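Local coordinates for beta-glucuronidase (uncultured Clostridium sp., PDB 6U7J), which hydrolyses beta-D-glucuronides as a gut microbial beta-glucuronidase of glycoside hydrolase family 2, an activity linked to the reactivation of estrogens, at residues H549-A554 / N568-F573; T505-D510 / R530-N535; E526-C531 / Q578-A583. One frame throughout, in Å; residues are numbered along the deposited sequence.

Interaction 1 (H549-A554 / N568-F573)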
loop_
_atom_site.group_PDB
_atom_site.type_symbol
_atom_site.label_atom_id
_atom_site.label_comp_id
_atom_site.label_asym_id
_atom_site.label_seq_id
_atom_site.Cartn_x
_atom_site.Cartn_y
_atom_site.Cartn_z
ATOM N N HIS B 549 -8.075 -21.278 -17.553
ATOM C CA HIS B 549 -7.421 -21.250 -16.252
ATOM C C HIS B 549 -6.637 -19.955 -16.192
ATOM O O HIS B 549 -5.684 -19.764 -16.958
ATOM C CB HIS B 549 -6.523 -22.472 -16.032
ATOM C CG HIS B 549 -7.234 -23.638 -15.405
ATOM N ND1 HIS B 549 -6.564 -24.712 -14.861
ATOM C CD2 HIS B 549 -8.555 -23.898 -15.245
ATOM C CE1 HIS B 549 -7.440 -25.578 -14.379
ATOM N NE2 HIS B 549 -8.656 -25.107 -14.600
ATOM N N ILE B 550 -7.086 -19.042 -15.329
ATOM C CA ILE B 550 -6.376 -17.790 -15.110
ATOM C C ILE B 550 -5.077 -18.105 -14.386
ATOM O O ILE B 550 -5.034 -19.002 -13.534
ATOM C CB ILE B 550 -7.259 -16.826 -14.302
ATOM C CG1 ILE B 550 -8.456 -16.369 -15.141
ATOM C CG2 ILE B 550 -6.462 -15.606 -13.849
ATOM C CD1 ILE B 550 -9.564 -15.751 -14.315
ATOM N N TRP B 551 -3.997 -17.419 -14.738
ATOM C CA TRP B 551 -2.745 -17.723 -14.072
ATOM C C TRP B 551 -2.582 -16.893 -12.816
ATOM O O TRP B 551 -2.732 -15.662 -12.827
ATOM C CB TRP B 551 -1.505 -17.542 -14.928
ATOM C CG TRP B 551 -0.259 -17.807 -14.074
ATOM C CD1 TRP B 551 0.741 -16.923 -13.781
ATOM C CD2 TRP B 551 0.070 -19.024 -13.368
ATOM N NE1 TRP B 551 1.685 -17.519 -12.970
ATOM C CE2 TRP B 551 1.304 -18.806 -12.708
ATOM C CE3 TRP B 551 -0.537 -20.282 -13.265
ATOM C CZ2 TRP B 551 1.935 -19.794 -11.948
ATOM C CZ3 TRP B 551 0.093 -21.277 -12.501
ATOM C CH2 TRP B 551 1.314 -21.024 -11.853
ATOM N N ALA B 552 -2.212 -17.612 -11.761
ATOM C CA ALA B 552 -2.029 -17.203 -10.391
ATOM C C ALA B 552 -3.403 -17.075 -9.762
ATOM O O ALA B 552 -4.133 -16.093 -9.959
ATOM C CB ALA B 552 -1.173 -15.955 -10.297
ATOM N N PHE B 553 -3.781 -18.167 -9.100
ATOM C CA PHE B 553 -4.756 -18.116 -8.024
ATOM C C PHE B 553 -4.380 -17.032 -7.019
ATOM O O PHE B 553 -5.199 -16.170 -6.681
ATOM C CB PHE B 553 -4.826 -19.495 -7.355
ATOM C CG PHE B 553 -5.738 -19.554 -6.181
ATOM C CD1 PHE B 553 -5.224 -19.601 -4.893
ATOM C CD2 PHE B 553 -7.119 -19.559 -6.361
ATOM C CE1 PHE B 553 -6.070 -19.647 -3.798
ATOM C CE2 PHE B 553 -7.980 -19.600 -5.272
ATOM C CZ PHE B 553 -7.456 -19.653 -3.987
ATOM N N ALA B 554 -3.127 -17.051 -6.551
ATOM C CA ALA B 554 -2.645 -16.144 -5.517
ATOM C C ALA B 554 -1.220 -15.702 -5.831
ATOM O O ALA B 554 -0.427 -16.463 -6.397
ATOM C CB ALA B 554 -2.662 -16.803 -4.118
ATOM N N ASN B 568 5.666 -13.023 -7.867
ATOM C CA ASN B 568 4.716 -12.956 -8.969
ATOM C C ASN B 568 3.410 -12.368 -8.454
ATOM O O ASN B 568 2.825 -12.888 -7.492
ATOM C CB ASN B 568 4.495 -14.341 -9.575
ATOM C CG ASN B 568 3.661 -14.294 -10.838
ATOM O OD1 ASN B 568 2.569 -13.725 -10.852
ATOM N ND2 ASN B 568 4.174 -14.887 -11.914
ATOM N N LYS B 569 2.962 -11.287 -9.091
ATOM C CA LYS B 569 1.781 -10.551 -8.660
ATOM C C LYS B 569 0.582 -10.782 -9.577
ATOM O O LYS B 569 -0.383 -10.004 -9.538
ATOM C CB LYS B 569 2.096 -9.059 -8.561
ATOM C CG LYS B 569 2.956 -8.663 -7.342
ATOM C CD LYS B 569 2.366 -9.250 -6.060
ATOM C CE LYS B 569 2.898 -8.547 -4.827
ATOM N NZ LYS B 569 4.112 -9.241 -4.323
ATOM N N LYS B 570 0.612 -11.839 -10.401
ATOM C CA LYS B 570 -0.536 -12.154 -11.256
ATOM C C LYS B 570 -1.680 -12.807 -10.496
ATOM O O LYS B 570 -2.704 -13.130 -11.113
ATOM C CB LYS B 570 -0.133 -13.065 -12.424
ATOM C CG LYS B 570 0.955 -12.504 -13.333
ATOM C CD LYS B 570 0.940 -13.201 -14.688
ATOM C CE LYS B 570 1.940 -12.564 -15.636
ATOM N NZ LYS B 570 3.293 -12.612 -15.040
ATOM N N GLY B 571 -1.538 -13.023 -9.190
ATOM C CA GLY B 571 -2.628 -13.556 -8.391
ATOM C C GLY B 571 -3.939 -12.798 -8.554
ATOM O O GLY B 571 -3.955 -11.561 -8.638
ATOM N N ILE B 572 -5.040 -13.548 -8.653
ATOM C CA ILE B 572 -6.375 -12.975 -8.525
ATOM C C ILE B 572 -6.643 -12.667 -7.060
ATOM O O ILE B 572 -7.384 -11.731 -6.734
ATOM C CB ILE B 572 -7.425 -13.940 -9.124
ATOM C CG1 ILE B 572 -7.425 -13.869 -10.654
ATOM C CG2 ILE B 572 -8.819 -13.631 -8.656
ATOM C CD1 ILE B 572 -7.288 -12.444 -11.219
ATOM N N PHE B 573 -6.030 -13.433 -6.159
ATOM C CA PHE B 573 -6.028 -13.169 -4.731
ATOM C C PHE B 573 -4.619 -12.779 -4.271
ATOM O O PHE B 573 -3.613 -13.094 -4.920
ATOM C CB PHE B 573 -6.514 -14.403 -3.959
ATOM C CG PHE B 573 -7.924 -14.812 -4.286
ATOM C CD1 PHE B 573 -9.001 -14.231 -3.626
ATOM C CD2 PHE B 573 -8.173 -15.791 -5.247
ATOM C CE1 PHE B 573 -10.312 -14.607 -3.928
ATOM C CE2 PHE B 573 -9.477 -16.187 -5.549
ATOM C CZ PHE B 573 -10.551 -15.585 -4.894
#
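The indole of Trp-551, its CG anti to the backbone N (chi1 176°), carries the methyl of Ala-552 over one face near the rim, while Asn-568 ND2 and Lys-570 CD lie at its edge in the ring plane, with Trp-551 CD1 3.8 Å from Lys-570 CD. One face of Phe-553 receives the CD2 corner of Phe-573; the two rings meet obliquely, planes at 47°, with Phe-553 CE2 3.7 Å from Phe-573 CE2. At the edge of Phe-573 sits Phe-553 O, 3.3 Å from Phe-573 CD2. That same oxygen accepts Phe-573 N at 2.9 Å in the carbonyl plane, whereas Ile-572 N reaches Ala-552 O (3.0 Å) from above the carbonyl plane. Side chains Ile-550 and Ile-572 cross roughly perpendicularly (Ile-550 CG2 to Ile-572 CG1 3.8 Å). Asn-568 OD1 accepts Lys-570 N at 2.8 Å, almost along the C=O axis, closing an Asx turn, while its ND2 binds Asp-177. Lys-570 leads away to a salt bridge with Asp-510. Asn-568 and Lys-570 match the Asn-x-Lys motif that recognises the glucuronate carboxylate in related beta-glucuronidases, so this arrangement, beyond the last barrel strand, is consistent with one wall of a TIM-barrel active site.

Interaction 2 (T505-D510 / R530-N535)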
loop_
_atom_site.group_PDB
_atom_site.type_symbol
_atom_site.label_atom_id
_atom_site.label_comp_id
_atom_site.label_asym_id
_atom_site.label_seq_id
_atom_site.Cartn_x
_atom_site.Cartn_y
_atom_site.Cartn_z
ATOM N N THR B 505 -4.490 -22.609 -20.477
ATOM C CA THR B 505 -4.103 -23.022 -19.134
ATOM C C THR B 505 -3.498 -21.885 -18.318
ATOM O O THR B 505 -3.375 -22.028 -17.095
ATOM C CB THR B 505 -3.125 -24.208 -19.205
ATOM O OG1 THR B 505 -2.236 -24.045 -20.319
ATOM C CG2 THR B 505 -3.883 -25.551 -19.350
ATOM N N GLU B 506 -3.150 -20.766 -18.953
ATOM C CA GLU B 506 -2.570 -19.611 -18.273
ATOM C C GLU B 506 -2.868 -18.362 -19.093
ATOM O O GLU B 506 -2.720 -18.371 -20.321
ATOM C CB GLU B 506 -1.042 -19.739 -18.090
ATOM C CG GLU B 506 -0.570 -20.791 -17.077
ATOM C CD GLU B 506 0.942 -20.774 -16.856
ATOM O OE1 GLU B 506 1.572 -19.732 -17.123
ATOM O OE2 GLU B 506 1.514 -21.808 -16.424
ATOM N N TYR B 507 -3.267 -17.293 -18.404
ATOM C CA TYR B 507 -3.351 -15.940 -18.947
ATOM C C TYR B 507 -3.620 -14.980 -17.792
ATOM O O TYR B 507 -4.238 -15.364 -16.798
ATOM C CB TYR B 507 -4.450 -15.834 -20.019
ATOM C CG TYR B 507 -5.880 -16.038 -19.543
ATOM C CD1 TYR B 507 -6.319 -17.263 -19.054
ATOM C CD2 TYR B 507 -6.815 -15.002 -19.646
ATOM C CE1 TYR B 507 -7.643 -17.441 -18.644
ATOM C CE2 TYR B 507 -8.132 -15.165 -19.241
ATOM C CZ TYR B 507 -8.547 -16.385 -18.755
ATOM O OH TYR B 507 -9.858 -16.546 -18.355
ATOM N N GLY B 508 -3.155 -13.741 -17.915
ATOM C CA GLY B 508 -3.347 -12.803 -16.815
ATOM C C GLY B 508 -2.313 -11.684 -16.843
ATOM O O GLY B 508 -1.659 -11.446 -17.857
ATOM N N ALA B 509 -2.186 -11.005 -15.700
ATOM C CA ALA B 509 -1.409 -9.772 -15.634
ATOM C C ALA B 509 -0.996 -9.507 -14.193
ATOM O O ALA B 509 -1.800 -9.695 -13.277
ATOM C CB ALA B 509 -2.225 -8.591 -16.179
ATOM N N ASP B 510 0.253 -9.071 -13.994
ATOM C CA ASP B 510 0.700 -8.716 -12.653
ATOM C C ASP B 510 -0.091 -7.512 -12.160
ATOM O O ASP B 510 -0.321 -6.543 -12.905
ATOM C CB ASP B 510 2.195 -8.399 -12.623
ATOM C CG ASP B 510 3.068 -9.641 -12.709
ATOM O OD1 ASP B 510 3.276 -10.136 -13.841
ATOM O OD2 ASP B 510 3.560 -10.118 -11.649
ATOM N N ARG B 530 -9.561 -5.839 -17.147
ATOM C CA ARG B 530 -9.783 -5.654 -18.584
ATOM C C ARG B 530 -8.980 -6.669 -19.404
ATOM O O ARG B 530 -9.475 -7.203 -20.405
ATOM C CB ARG B 530 -9.411 -4.222 -19.006
ATOM C CG ARG B 530 -10.251 -3.080 -18.387
ATOM C CD ARG B 530 -11.629 -2.987 -19.020
ATOM N NE ARG B 530 -11.530 -2.647 -20.440
ATOM C CZ ARG B 530 -11.870 -3.467 -21.433
ATOM N NH1 ARG B 530 -12.352 -4.677 -21.169
ATOM N NH2 ARG B 530 -11.726 -3.075 -22.690
ATOM N N CYS B 531 -7.730 -6.922 -19.012
ATOM C CA CYS B 531 -6.916 -7.896 -19.722
ATOM C C CYS B 531 -7.606 -9.261 -19.760
ATOM O O CYS B 531 -7.651 -9.920 -20.808
ATOM C CB CYS B 531 -5.541 -7.984 -19.049
ATOM S SG CYS B 531 -4.421 -9.234 -19.649
ATOM N N ILE B 532 -8.196 -9.675 -18.635
ATOM C CA ILE B 532 -8.867 -10.969 -18.560
ATOM C C ILE B 532 -10.184 -10.948 -19.343
ATOM O O ILE B 532 -10.521 -11.912 -20.037
ATOM C CB ILE B 532 -9.065 -11.362 -17.079
ATOM C CG1 ILE B 532 -7.721 -11.787 -16.480
ATOM C CG2 ILE B 532 -10.054 -12.500 -16.910
ATOM C CD1 ILE B 532 -7.843 -12.202 -15.053
ATOM N N GLU B 533 -10.948 -9.859 -19.244
ATOM C CA GLU B 533 -12.172 -9.727 -20.041
ATOM C C GLU B 533 -11.921 -9.931 -21.534
ATOM O O GLU B 533 -12.679 -10.628 -22.218
ATOM C CB GLU B 533 -12.773 -8.345 -19.844
ATOM C CG GLU B 533 -13.645 -8.194 -18.656
ATOM C CD GLU B 533 -13.967 -6.729 -18.414
ATOM O OE1 GLU B 533 -13.585 -5.861 -19.252
ATOM O OE2 GLU B 533 -14.619 -6.439 -17.387
ATOM N N GLU B 534 -10.904 -9.252 -22.067
ATOM C CA GLU B 534 -10.653 -9.295 -23.499
ATOM C C GLU B 534 -10.214 -10.686 -23.931
ATOM O O GLU B 534 -10.647 -11.181 -24.981
ATOM C CB GLU B 534 -9.602 -8.253 -23.873
ATOM C CG GLU B 534 -10.103 -6.808 -23.785
ATOM C CD GLU B 534 -11.371 -6.617 -24.582
ATOM O OE1 GLU B 534 -11.338 -6.896 -25.796
ATOM O OE2 GLU B 534 -12.401 -6.216 -24.003
ATOM N N ASN B 535 -9.358 -11.339 -23.135
ATOM C CA ASN B 535 -9.015 -12.719 -23.440
ATOM C C ASN B 535 -10.260 -13.596 -23.409
ATOM O O ASN B 535 -10.476 -14.410 -24.313
ATOM C CB ASN B 535 -7.945 -13.232 -22.472
ATOM C CG ASN B 535 -6.552 -12.756 -22.852
ATOM O OD1 ASN B 535 -6.035 -13.108 -23.913
ATOM N ND2 ASN B 535 -5.947 -11.926 -21.999
#
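Apolar contact carries most of this junction between the loop leaving strand 502-506 and helix 525-540. Tyr-507 holds its CG in the crowded position between backbone N and carbonyl carbon (chi1 65°), which puts the ring against the helix. Its CD2 lies 3.5 Å from Asn-535 CB, and its CE2 is 4.0 Å from Ile-532 CG2, the branch of the isoleucine that stands anti to the backbone N. The tyrosine and the asparagine slide past each other in opposite directions, the amide plane turned 73° from the ring. Further along, Cys-531 SG, anti to its backbone N, sits 4.0 Å from Gly-508 O and 4.2 Å from Ala-509 CB.

Among the hydrogen bonds, two lie within the helix: Cys-531 O takes Asn-535 N at 3.2 Å and, weakly, Asn-535 ND2 at 2.9 Å, so the amide folds back over its own helix turn. Separately, Tyr-507 OH is hydrogen-bonded to OD1 of Asn-536, the residue after Asn-535, which ties the tip of the ring to the same helix.

Ionic pairs lie away from the loop: Arg-530 NH1 reaches Glu-533 OE1 at 2.6 Å and the anti lone pair of Glu-534 OE2 at 3.2 Å, both oxygens close to the guanidinium plane.

Glu-506 probably corresponds to the family's catalytic nucleophile. Ile-550 of strand 545-551 touches both Tyr-507 and Ile-532, and helix 480-498 packs on Asn-535 through Ile-483 and Leu-487. The contact packs the loop that follows strand 502-506 on helix 525-540, inside the beta-alpha-beta unit 502-506, 525-540, 545-551.

Interaction 3 (E526-C531 / Q578-A583)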
loop_
_atom_site.group_PDB
_atom_site.type_symbol
_atom_site.label_atom_id
_atom_site.label_comp_id
_atom_site.label_asym_id
_atom_site.label_seq_id
_atom_site.Cartn_x
_atom_site.Cartn_y
_atom_site.Cartn_z
ATOM N N GLU B 526 -7.439 -2.311 -12.281
ATOM C CA GLU B 526 -8.393 -2.206 -13.379
ATOM C C GLU B 526 -7.852 -2.890 -14.631
ATOM O O GLU B 526 -8.605 -3.531 -15.369
ATOM C CB GLU B 526 -8.723 -0.734 -13.642
ATOM C CG GLU B 526 -9.507 -0.074 -12.500
ATOM C CD GLU B 526 -8.638 0.314 -11.277
ATOM O OE1 GLU B 526 -7.385 0.379 -11.381
ATOM O OE2 GLU B 526 -9.225 0.580 -10.203
ATOM N N TYR B 527 -6.541 -2.794 -14.866
ATOM C CA TYR B 527 -5.965 -3.410 -16.052
ATOM C C TYR B 527 -6.083 -4.930 -15.991
ATOM O O TYR B 527 -6.393 -5.578 -17.003
ATOM C CB TYR B 527 -4.502 -2.992 -16.222
ATOM C CG TYR B 527 -3.917 -3.472 -17.524
ATOM C CD1 TYR B 527 -3.932 -2.663 -18.654
ATOM C CD2 TYR B 527 -3.393 -4.759 -17.642
ATOM C CE1 TYR B 527 -3.412 -3.118 -19.865
ATOM C CE2 TYR B 527 -2.877 -5.221 -18.838
ATOM C CZ TYR B 527 -2.890 -4.401 -19.947
ATOM O OH TYR B 527 -2.378 -4.863 -21.136
ATOM N N GLN B 528 -5.839 -5.521 -14.818
ATOM C CA GLN B 528 -6.000 -6.967 -14.690
ATOM C C GLN B 528 -7.407 -7.388 -15.089
ATOM O O GLN B 528 -7.589 -8.394 -15.787
ATOM C CB GLN B 528 -5.703 -7.418 -13.262
ATOM C CG GLN B 528 -5.589 -8.923 -13.087
ATOM C CD GLN B 528 -5.368 -9.333 -11.637
ATOM O OE1 GLN B 528 -5.993 -8.798 -10.724
ATOM N NE2 GLN B 528 -4.477 -10.288 -11.425
ATOM N N LYS B 529 -8.415 -6.619 -14.670
ATOM C CA LYS B 529 -9.781 -6.989 -14.994
ATOM C C LYS B 529 -10.034 -6.912 -16.498
ATOM O O LYS B 529 -10.639 -7.826 -17.080
ATOM C CB LYS B 529 -10.762 -6.111 -14.225
ATOM C CG LYS B 529 -12.223 -6.496 -14.440
ATOM C CD LYS B 529 -13.032 -5.242 -14.639
ATOM C CE LYS B 529 -14.533 -5.452 -14.509
ATOM N NZ LYS B 529 -15.205 -5.158 -15.806
ATOM N N ARG B 530 -9.561 -5.839 -17.147
ATOM C CA ARG B 530 -9.783 -5.654 -18.584
ATOM C C ARG B 530 -8.980 -6.669 -19.404
ATOM O O ARG B 530 -9.475 -7.203 -20.405
ATOM C CB ARG B 530 -9.411 -4.222 -19.006
ATOM C CG ARG B 530 -10.251 -3.080 -18.387
ATOM C CD ARG B 530 -11.629 -2.987 -19.020
ATOM N NE ARG B 530 -11.530 -2.647 -20.440
ATOM C CZ ARG B 530 -11.870 -3.467 -21.433
ATOM N NH1 ARG B 530 -12.352 -4.677 -21.169
ATOM N NH2 ARG B 530 -11.726 -3.075 -22.690
ATOM N N CYS B 531 -7.730 -6.922 -19.012
ATOM C CA CYS B 531 -6.916 -7.896 -19.722
ATOM C C CYS B 531 -7.606 -9.261 -19.760
ATOM O O CYS B 531 -7.651 -9.920 -20.808
ATOM C CB CYS B 531 -5.541 -7.984 -19.049
ATOM S SG CYS B 531 -4.421 -9.234 -19.649
ATOM N N GLN B 578 -6.841 -12.704 -0.056
ATOM C CA GLN B 578 -7.899 -11.719 -0.187
ATOM C C GLN B 578 -7.995 -11.264 -1.642
ATOM O O GLN B 578 -6.966 -11.120 -2.313
ATOM C CB GLN B 578 -7.657 -10.499 0.734
ATOM C CG GLN B 578 -7.484 -10.834 2.228
ATOM C CD GLN B 578 -8.705 -11.518 2.838
ATOM O OE1 GLN B 578 -9.800 -11.525 2.254
ATOM N NE2 GLN B 578 -8.518 -12.112 4.017
ATOM N N PRO B 579 -9.206 -11.020 -2.148
ATOM C CA PRO B 579 -9.383 -10.734 -3.581
ATOM C C PRO B 579 -8.982 -9.319 -3.985
ATOM O O PRO B 579 -9.229 -8.356 -3.263
ATOM C CB PRO B 579 -10.892 -10.914 -3.773
ATOM C CG PRO B 579 -11.453 -10.413 -2.462
ATOM C CD PRO B 579 -10.484 -10.962 -1.415
ATOM N N LYS B 580 -8.397 -9.193 -5.182
ATOM C CA LYS B 580 -8.310 -7.913 -5.870
ATOM C C LYS B 580 -9.609 -7.696 -6.656
ATOM O O LYS B 580 -10.471 -8.580 -6.705
ATOM C CB LYS B 580 -7.071 -7.886 -6.767
ATOM C CG LYS B 580 -5.831 -8.570 -6.124
ATOM C CD LYS B 580 -4.568 -8.508 -7.004
ATOM C CE LYS B 580 -3.438 -9.346 -6.399
ATOM N NZ LYS B 580 -2.247 -9.479 -7.288
ATOM N N THR B 581 -9.749 -6.534 -7.316
ATOM C CA THR B 581 -11.035 -6.195 -7.947
ATOM C C THR B 581 -11.457 -7.225 -8.993
ATOM O O THR B 581 -12.632 -7.592 -9.063
ATOM C CB THR B 581 -10.992 -4.808 -8.601
ATOM O OG1 THR B 581 -9.974 -4.780 -9.610
ATOM C CG2 THR B 581 -10.713 -3.741 -7.593
ATOM N N ALA B 582 -10.522 -7.697 -9.821
ATOM C CA ALA B 582 -10.896 -8.609 -10.894
ATOM C C ALA B 582 -11.580 -9.874 -10.370
ATOM O O ALA B 582 -12.417 -10.456 -11.070
ATOM C CB ALA B 582 -9.671 -8.980 -11.720
ATOM N N ALA B 583 -11.267 -10.296 -9.141
ATOM C CA ALA B 583 -11.900 -11.495 -8.599
ATOM C C ALA B 583 -13.417 -11.398 -8.664
ATOM O O ALA B 583 -14.099 -12.394 -8.931
ATOM C CB ALA B 583 -11.450 -11.740 -7.159
HETATM O O HOH W 1 -7.843 -6.809 -10.121
#
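Gln-528 and Lys-580 both run out as extended chains and cross at about a right angle, the glutamine amide end against the lysine stem: Gln-528 OE1 is 4.0 Å from Lys-580 CD. The glutamine reaches this far because its CG stands anti to the backbone N (chi1 -169°) and chi2 continues straight. Ala-582 points its methyl at the helix, between that carbonyl and the neighbouring backbone, with CB 3.8 Å from Gln-528 OE1 and 3.8 Å from Lys-529 CA. Such a small side chain lets the backbones come close, Lys-529 CA and Ala-582 CA being 4.5 Å apart. Lys-529 adds its CB, 4.0 Å from Ala-582 CB, then bends away toward a salt bridge with Glu-533.

One water joins the two segments: it donates to Gln-528 OE1 at 2.8 Å and accepts from Ala-582 N at 2.8 Å, serving the backbone N-H of Ala-582. The other end of the glutamine is held too, NE2 bonding Gly-571 O, which probably fixes the amide flip. Lys-580 NZ binds Thr-511 O and Gly-571 O and forms a salt bridge with Asp-555.

The contact sets the start of helix 581-592 against the early turns of helix 525-540. Ile-572, from the loop after strand 545-551, touches both Gln-528 and Ala-583, and a second subunit packs here, its Phe-584 on Glu-526 and its Thr-581 on Thr-581.

In the fold
The three contacts cluster within one part of the TIM-barrel domain, their centres 9 to 10 Å apart. Interaction 2 comes first along the chain, packing the loop after strand 502-506 on helix 525-540; interaction 1 follows, joining the end of the adjacent parallel strand 545-551 to a later loop; interaction 3 spans it, bringing helix 525-540 to helix 581-592. Interactions 2 and 3 use overlapping parts of helix 525-540, sharing Arg-530 and Cys-531. Asp-510 of interaction 2 bridges to Lys-570 of interaction 1, whose Gly-571 O meets Gln-528 of interaction 3. The cluster thus reaches from loops that probably line the active site to outer helices, where interaction 3 also meets a second subunit.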